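Long-range contact in acetyl xylan esterase (PDB 6XYC), which is a carbohydrate esterase of the alpha/beta-hydrolase fold that removes feruloyl and acetyl groups from xylan: residues D6-S11 and D28-K33. Sequence-based numbering, arbitrary orientation.
Sequences DTYSTS and DIYLPK
The rings of Y8 and Y30 meet edge-to-face, with the edge of Y30 directed at the face of Y8. CD1 of Y30 stands over the centre of the Y8 ring and comes to 3.7 Å from CD2 of Y8, while the two planes are inclined at 62°. In Y8, chi1 (58°) puts CG between the backbone N and the carbonyl carbon, on the side from which Y30 comes. S11 pairs with Y30 on this same face, its CB 3.6 Å from Y30 CD1, so that Y30 CD1 touches both the Y8 ring and S11 CB. An alanine at Y8 would probably leave Y30 CD1 without the aromatic face beneath it and open a gap beside S11. The other face carries T10 and L31, lying side by side and pointing the same way, with T10 CB 3.8 Å from L31 CD1. Between the strands, L31 is held twice, its N giving a nearly straight bond to T10 O and its O accepting from S9 N. Beyond L31, the hydroxyl of S9 donates to P32 O (OG to O 2.8 Å), from above the carbonyl plane. K33 N bonds T7 O, and the side chain, bent at chi2 and chi3, brings NZ back to 2.5 Å from Y8 O, so short that its exact placement is doubtful. The contact lies at one end of the antiparallel hairpin of strands 8-16 and 26-32, at the border of the central sheet; strand 26-32 continues the sheet through strand 73-77, Y30 and T7 pack against helix 56-69, and L31 and P32 touch Y39 of strand 39-45.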
loop_
_atom_site.group_PDB
_atom_site.type_symbol
_atom_site.label_atom_id
_atom_site.label_comp_id
_atom_site.label_asym_id
_atom_site.label_seq_id
_atom_site.Cartn_x
_atom_site.Cartn_y
_atom_site.Cartn_z
ATOM N N ASP A 6 -19.190 -15.032 5.019
ATOM C CA ASP A 6 -19.113 -15.463 6.410
ATOM C C ASP A 6 -17.859 -14.972 7.121
ATOM O O ASP A 6 -17.643 -15.341 8.283
ATOM C CB ASP A 6 -19.193 -16.992 6.498
ATOM C CG ASP A 6 -18.009 -17.682 5.855
ATOM O OD1 ASP A 6 -17.824 -18.890 6.112
ATOM O OD2 ASP A 6 -17.270 -17.025 5.090
ATOM N N THR A 7 -17.034 -14.147 6.475
ATOM C CA THR A 7 -15.853 -13.609 7.140
ATOM C C THR A 7 -16.125 -12.306 7.878
ATOM O O THR A 7 -15.305 -11.905 8.712
ATOM C CB THR A 7 -14.721 -13.367 6.130
ATOM O OG1 THR A 7 -15.153 -12.424 5.137
ATOM C CG2 THR A 7 -14.316 -14.665 5.456
ATOM N N TYR A 8 -17.252 -11.647 7.613
ATOM C CA TYR A 8 -17.527 -10.340 8.193
ATOM C C TYR A 8 -18.950 -10.266 8.732
ATOM O O TYR A 8 -19.866 -10.921 8.227
ATOM C CB TYR A 8 -17.295 -9.203 7.168
ATOM C CG TYR A 8 -18.120 -9.290 5.890
ATOM C CD1 TYR A 8 -19.339 -8.630 5.778
ATOM C CD2 TYR A 8 -17.673 -10.017 4.793
ATOM C CE1 TYR A 8 -20.095 -8.707 4.617
ATOM C CE2 TYR A 8 -18.422 -10.097 3.628
ATOM C CZ TYR A 8 -19.628 -9.438 3.544
ATOM O OH TYR A 8 -20.376 -9.512 2.392
ATOM N N SER A 9 -19.117 -9.446 9.769
ATOM C CA SER A 9 -20.418 -9.176 10.364
ATOM C C SER A 9 -21.077 -7.926 9.804
ATOM O O SER A 9 -22.307 -7.802 9.875
ATOM C CB SER A 9 -20.280 -9.021 11.883
ATOM O OG SER A 9 -19.456 -7.909 12.193
ATOM N N THR A 10 -20.290 -7.013 9.242
ATOM C CA THR A 10 -20.762 -5.712 8.800
ATOM C C THR A 10 -19.939 -5.312 7.588
ATOM O O THR A 10 -18.726 -5.540 7.553
ATOM C CB THR A 10 -20.622 -4.664 9.907
ATOM O OG1 THR A 10 -21.205 -5.158 11.116
ATOM C CG2 THR A 10 -21.311 -3.376 9.516
ATOM N N SER A 11 -20.602 -4.727 6.595
ATOM C CA SER A 11 -19.912 -4.219 5.425
ATOM C C SER A 11 -20.545 -2.904 5.007
ATOM O O SER A 11 -21.769 -2.746 5.048
ATOM C CB SER A 11 -19.957 -5.216 4.258
ATOM O OG SER A 11 -21.278 -5.400 3.781
ATOM N N ASP A 28 -14.238 0.147 0.485
ATOM C CA ASP A 28 -15.131 -0.799 1.140
ATOM C C ASP A 28 -14.607 -1.070 2.543
ATOM O O ASP A 28 -13.393 -1.163 2.750
ATOM C CB ASP A 28 -15.229 -2.106 0.355
ATOM C CG ASP A 28 -15.638 -1.895 -1.089
ATOM O OD1 ASP A 28 -16.377 -0.923 -1.368
ATOM O OD2 ASP A 28 -15.209 -2.703 -1.935
ATOM N N ILE A 29 -15.518 -1.196 3.507
ATOM C CA ILE A 29 -15.152 -1.442 4.899
ATOM C C ILE A 29 -15.842 -2.716 5.366
ATOM O O ILE A 29 -17.056 -2.857 5.206
ATOM C CB ILE A 29 -15.539 -0.258 5.804
ATOM C CG1 ILE A 29 -14.843 1.026 5.349
ATOM C CG2 ILE A 29 -15.186 -0.566 7.249
ATOM C CD1 ILE A 29 -15.323 2.268 6.070
ATOM N N TYR A 30 -15.076 -3.631 5.954
ATOM C CA TYR A 30 -15.594 -4.882 6.496
ATOM C C TYR A 30 -15.150 -5.027 7.947
ATOM O O TYR A 30 -13.983 -4.786 8.263
ATOM C CB TYR A 30 -15.103 -6.094 5.696
ATOM C CG TYR A 30 -15.437 -6.059 4.224
ATOM C CD1 TYR A 30 -16.622 -6.597 3.751
ATOM C CD2 TYR A 30 -14.558 -5.500 3.305
ATOM C CE1 TYR A 30 -16.927 -6.576 2.406
ATOM C CE2 TYR A 30 -14.858 -5.468 1.957
ATOM C CZ TYR A 30 -16.047 -6.011 1.512
ATOM O OH TYR A 30 -16.357 -5.990 0.173
ATOM N N LEU A 31 -16.083 -5.427 8.834
ATOM C CA LEU A 31 -15.742 -5.715 10.221
ATOM C C LEU A 31 -15.812 -7.220 10.479
ATOM O O LEU A 31 -16.669 -7.901 9.906
ATOM C CB LEU A 31 -16.681 -4.996 11.193
ATOM C CG LEU A 31 -16.894 -3.500 10.950
ATOM C CD1 LEU A 31 -17.894 -2.932 11.951
ATOM C CD2 LEU A 31 -15.572 -2.741 11.012
ATOM N N PRO A 32 -14.944 -7.768 11.334
ATOM C CA PRO A 32 -14.880 -9.229 11.474
ATOM C C PRO A 32 -16.194 -9.837 11.947
ATOM O O PRO A 32 -16.998 -9.200 12.629
ATOM C CB PRO A 32 -13.765 -9.446 12.507
ATOM C CG PRO A 32 -12.927 -8.198 12.446
ATOM C CD PRO A 32 -13.882 -7.083 12.098
ATOM N N LYS A 33 -16.397 -11.102 11.574
ATOM C CA LYS A 33 -17.558 -11.848 12.050
ATOM C C LYS A 33 -17.597 -11.879 13.569
ATOM O O LYS A 33 -18.631 -11.594 14.186
ATOM C CB LYS A 33 -17.528 -13.267 11.483
ATOM C CG LYS A 33 -18.650 -14.169 11.983
ATOM C CD LYS A 33 -19.973 -13.957 11.231
ATOM C CE LYS A 33 -19.803 -13.817 9.723
ATOM N NZ LYS A 33 -20.903 -13.046 9.085
#